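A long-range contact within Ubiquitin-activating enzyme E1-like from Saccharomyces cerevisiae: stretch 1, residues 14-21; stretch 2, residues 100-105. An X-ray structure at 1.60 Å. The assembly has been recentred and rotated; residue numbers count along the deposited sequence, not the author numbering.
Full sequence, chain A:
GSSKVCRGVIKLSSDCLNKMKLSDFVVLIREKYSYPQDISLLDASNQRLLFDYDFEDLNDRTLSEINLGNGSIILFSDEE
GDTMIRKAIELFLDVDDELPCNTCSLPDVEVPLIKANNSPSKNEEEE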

ATOM      1  N   SER A  14       5.893  11.967  -9.345  1.00 14.10           N
ATOM      2  CA  SER A  14       7.215  11.853  -8.745  1.00 15.36           C
ATOM      3  C   SER A  14       7.306  12.582  -7.413  1.00 19.02           C
ATOM      4  O   SER A  14       7.861  12.068  -6.449  1.00 21.13           O
ATOM      5  CB  SER A  14       8.268  12.404  -9.702  1.00 26.26           C
ATOM      6  OG  SER A  14       8.072  11.890 -11.007  1.00 37.16           O
ATOM      7  N   ASP A  15       6.768  13.794  -7.371  1.00 23.85           N
ATOM      8  CA  ASP A  15       6.816  14.606  -6.168  1.00 15.22           C
ATOM      9  C   ASP A  15       6.069  13.922  -5.045  1.00 12.25           C
ATOM     10  O   ASP A  15       6.314  14.193  -3.873  1.00 38.26           O
ATOM     11  CB  ASP A  15       6.190  15.974  -6.421  1.00 29.34           C
ATOM     12  CG  ASP A  15       4.702  15.890  -6.707  1.00 16.76           C
ATOM     13  OD1 ASP A  15       4.286  14.984  -7.454  1.00 27.79           O
ATOM     14  OD2 ASP A  15       3.947  16.738  -6.190  1.00 46.48           O
ATOM     15  N   CYS A  16       5.152  13.032  -5.407  1.00 21.82           N
ATOM     16  CA  CYS A  16       4.317  12.366  -4.418  1.00 13.80           C
ATOM     17  C   CYS A  16       5.060  11.230  -3.707  1.00  9.65           C
ATOM     18  O   CYS A  16       4.947  11.064  -2.499  1.00 14.96           O
ATOM     19  CB  CYS A  16       3.027  11.856  -5.056  1.00 17.03           C
ATOM     20  SG  CYS A  16       1.790  11.348  -3.858  1.00 28.24           S
ATOM     21  N   LEU A  17       5.824  10.453  -4.457  1.00 15.06           N
ATOM     22  CA  LEU A  17       6.639   9.428  -3.840  1.00 16.33           C
ATOM     23  C   LEU A  17       7.558  10.083  -2.816  1.00  9.34           C
ATOM     24  O   LEU A  17       7.810   9.523  -1.750  1.00 19.03           O
ATOM     25  CB  LEU A  17       7.466   8.696  -4.893  1.00 18.31           C
ATOM     26  CG  LEU A  17       7.997   7.318  -4.487  1.00 12.89           C
ATOM     27  CD1 LEU A  17       6.906   6.268  -4.558  1.00 19.22           C
ATOM     28  CD2 LEU A  17       9.158   6.925  -5.375  1.00 24.58           C
ATOM     29  N   ASN A  18       8.039  11.276  -3.140  1.00 16.13           N
ATOM     30  CA  ASN A  18       9.022  11.962  -2.310  1.00 17.99           C
ATOM     31  C   ASN A  18       8.447  12.674  -1.096  1.00 22.25           C
ATOM     32  O   ASN A  18       9.198  13.061  -0.205  1.00 26.18           O
ATOM     33  CB  ASN A  18       9.826  12.970  -3.138  1.00  9.57           C
ATOM     34  CG  ASN A  18      10.582  12.324  -4.282  1.00 13.15           C
ATOM     35  OD1 ASN A  18      10.743  11.106  -4.329  1.00 38.01           O
ATOM     36  ND2 ASN A  18      11.051  13.144  -5.212  1.00 48.25           N
ATOM     37  N   LYS A  19       7.133  12.863  -1.051  1.00 18.60           N
ATOM     38  CA  LYS A  19       6.534  13.610   0.055  1.00 12.43           C
ATOM     39  C   LYS A  19       5.560  12.786   0.880  1.00  8.63           C
ATOM     40  O   LYS A  19       5.318  13.089   2.045  1.00 15.52           O
ATOM     41  CB  LYS A  19       5.817  14.854  -0.456  1.00 12.04           C
ATOM     42  CG  LYS A  19       4.560  14.553  -1.247  1.00 29.29           C
ATOM     43  CD  LYS A  19       3.882  15.834  -1.700  1.00 40.61           C
ATOM     44  CE  LYS A  19       4.900  16.770  -2.327  1.00 13.66           C
ATOM     45  NZ  LYS A  19       4.318  18.071  -2.797  1.00 26.56           N
ATOM     46  N   MET A  20       5.002  11.747   0.268  1.00 13.95           N
ATOM     47  CA  MET A  20       3.990  10.921   0.900  1.00 10.41           C
ATOM     48  C   MET A  20       4.594  10.140   2.060  1.00 14.11           C
ATOM     49  O   MET A  20       5.552   9.391   1.877  1.00 11.45           O
ATOM     50  CB  MET A  20       3.414   9.950  -0.128  1.00 17.91           C
ATOM     51  CG  MET A  20       1.913  10.043  -0.331  1.00 42.20           C
ATOM     52  SD  MET A  20       0.993   9.497   1.111  1.00 28.81           S
ATOM     53  CE  MET A  20      -0.612   9.165   0.389  1.00 15.91           C
ATOM     54  N   LYS A  21       4.042  10.322   3.255  1.00 14.00           N
ATOM     55  CA  LYS A  21       4.536   9.614   4.430  1.00 12.22           C
ATOM     56  C   LYS A  21       3.928   8.233   4.475  1.00  7.43           C
ATOM     57  O   LYS A  21       2.811   8.023   4.004  1.00 14.90           O
ATOM     58  CB  LYS A  21       4.225  10.382   5.716  1.00  7.55           C
ATOM     59  CG  LYS A  21       5.200  11.506   6.014  1.00 14.92           C
ATOM     60  CD  LYS A  21       4.533  12.611   6.818  1.00 36.77           C
ATOM     61  CE  LYS A  21       3.733  12.052   7.993  1.00 50.66           C
ATOM     62  NZ  LYS A  21       3.108  13.134   8.810  1.00 40.56           N
ATOM     63  N   PRO A 100       0.078  15.090 -13.127  1.00100.82           N
ATOM     64  CA  PRO A 100       0.004  16.369 -12.422  1.00 90.71           C
ATOM     65  C   PRO A 100       0.641  16.253 -11.044  1.00 63.59           C
ATOM     66  O   PRO A 100       0.704  15.157 -10.490  1.00 63.78           O
ATOM     67  CB  PRO A 100      -1.496  16.603 -12.287  1.00107.43           C
ATOM     68  CG  PRO A 100      -2.110  15.813 -13.380  1.00110.61           C
ATOM     69  CD  PRO A 100      -1.251  14.602 -13.535  1.00106.78           C
ATOM     70  N   CYS A 101       1.117  17.368 -10.506  1.00 34.87           N
ATOM     71  CA  CYS A 101       1.760  17.360  -9.200  1.00 14.87           C
ATOM     72  C   CYS A 101       0.816  16.844  -8.127  1.00 16.60           C
ATOM     73  O   CYS A 101      -0.400  16.989  -8.233  1.00 31.82           O
ATOM     74  CB  CYS A 101       2.258  18.756  -8.842  1.00 29.15           C
ATOM     75  SG  CYS A 101       3.685  19.279  -9.810  1.00 51.36           S
ATOM     76  N   ASN A 102       1.382  16.222  -7.098  1.00 12.42           N
ATOM     77  CA  ASN A 102       0.595  15.762  -5.968  1.00 11.83           C
ATOM     78  C   ASN A 102      -0.555  14.875  -6.416  1.00 16.73           C
ATOM     79  O   ASN A 102      -1.687  15.029  -5.968  1.00 25.72           O
ATOM     80  CB  ASN A 102       0.069  16.955  -5.170  1.00 24.23           C
ATOM     81  CG  ASN A 102       1.185  17.848  -4.671  1.00 10.28           C
ATOM     82  OD1 ASN A 102       2.108  17.386  -4.008  1.00 23.03           O
ATOM     83  ND2 ASN A 102       1.110  19.130  -4.994  1.00 13.95           N
ATOM     84  N   THR A 103      -0.250  13.953  -7.319  1.00 14.34           N
ATOM     85  CA  THR A 103      -1.200  12.940  -7.716  1.00  9.07           C
ATOM     86  C   THR A 103      -0.836  11.659  -6.981  1.00 35.39           C
ATOM     87  O   THR A 103       0.316  11.234  -6.991  1.00 15.76           O
ATOM     88  CB  THR A 103      -1.165  12.690  -9.236  1.00 13.13           C
ATOM     89  OG1 THR A 103      -1.373  13.927  -9.927  1.00 22.34           O
ATOM     90  CG2 THR A 103      -2.244  11.709  -9.647  1.00 22.50           C
ATOM     91  N   CYS A 104      -1.813  11.076  -6.306  1.00 16.73           N
ATOM     92  CA  CYS A 104      -1.677   9.732  -5.779  1.00  8.72           C
ATOM     93  C   CYS A 104      -3.006   9.045  -5.961  1.00 15.16           C
ATOM     94  O   CYS A 104      -3.850   9.065  -5.073  1.00 33.23           O
ATOM     95  CB  CYS A 104      -1.301   9.739  -4.304  1.00 24.93           C
ATOM     96  SG  CYS A 104      -1.210   8.079  -3.590  1.00 33.82           S
ATOM     97  N   SER A 105      -3.193   8.444  -7.127  1.00 15.50           N
ATOM     98  CA  SER A 105      -4.480   7.881  -7.488  1.00  9.46           C
ATOM     99  C   SER A 105      -4.521   6.377  -7.236  1.00 11.41           C
ATOM    100  O   SER A 105      -3.845   5.620  -7.919  1.00  9.64           O
ATOM    101  CB  SER A 105      -4.762   8.172  -8.960  1.00 10.27           C
ATOM    102  OG  SER A 105      -6.123   7.963  -9.280  1.00 27.66           O
TER

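N102 has more of its surface covered by the other stretch than any other residue here, 64 Å², and it takes part in every hydrogen bond between the stretches. Its backbone lies closest to the helix at C16, with 5.3 Å between the two CA atoms. The amide N of N102 donates to both carboxylate oxygens of D15: N to OD2 measures 2.8 Å with an N-H...O angle of 138°, and N to OD1 measures 3.2 Å with an angle of 158°. The amide hydrogen is shared between the two oxygens: the OD2 branch is shorter but more bent, the OD1 branch longer and straighter.

The CA-to-CB bond of N102 runs sideways, yet with chi1 at -58° (m) the side chain brings its end nearer to stretch 1. There OD1 of N102 accepts a hydrogen bond from NZ of K19 at 2.6 Å. The same OD1 lies 2.9 Å from OD2 of D15, a separation that cannot be a hydrogen bond because both atoms are acceptors. NZ of K19 lies near both acceptors, and within stretch 1 it forms a long salt bridge to OD2 of D15 at 3.7 Å; its positive charge can ease the approach of the two oxygens.

C16, buried and with 51 Å² covered, carries the contact from polar to apolar. Its CA-to-CB bond points toward stretch 2, and with chi1 at -167° (t) its SG packs 3.5 Å from CB of C104; its CB also sits 3.4 Å from the carbonyl O of T103. The SG atoms of C16 and C104 are 4.4 Å apart, far beyond a disulfide bond. M20 extends this apolar patch more loosely, its CE 4.2 Å from SG of C104. Within stretch 2, a very short hydrogen bond from T103 OG1 to P100 O, 2.5 Å, spans the segment that contains N102.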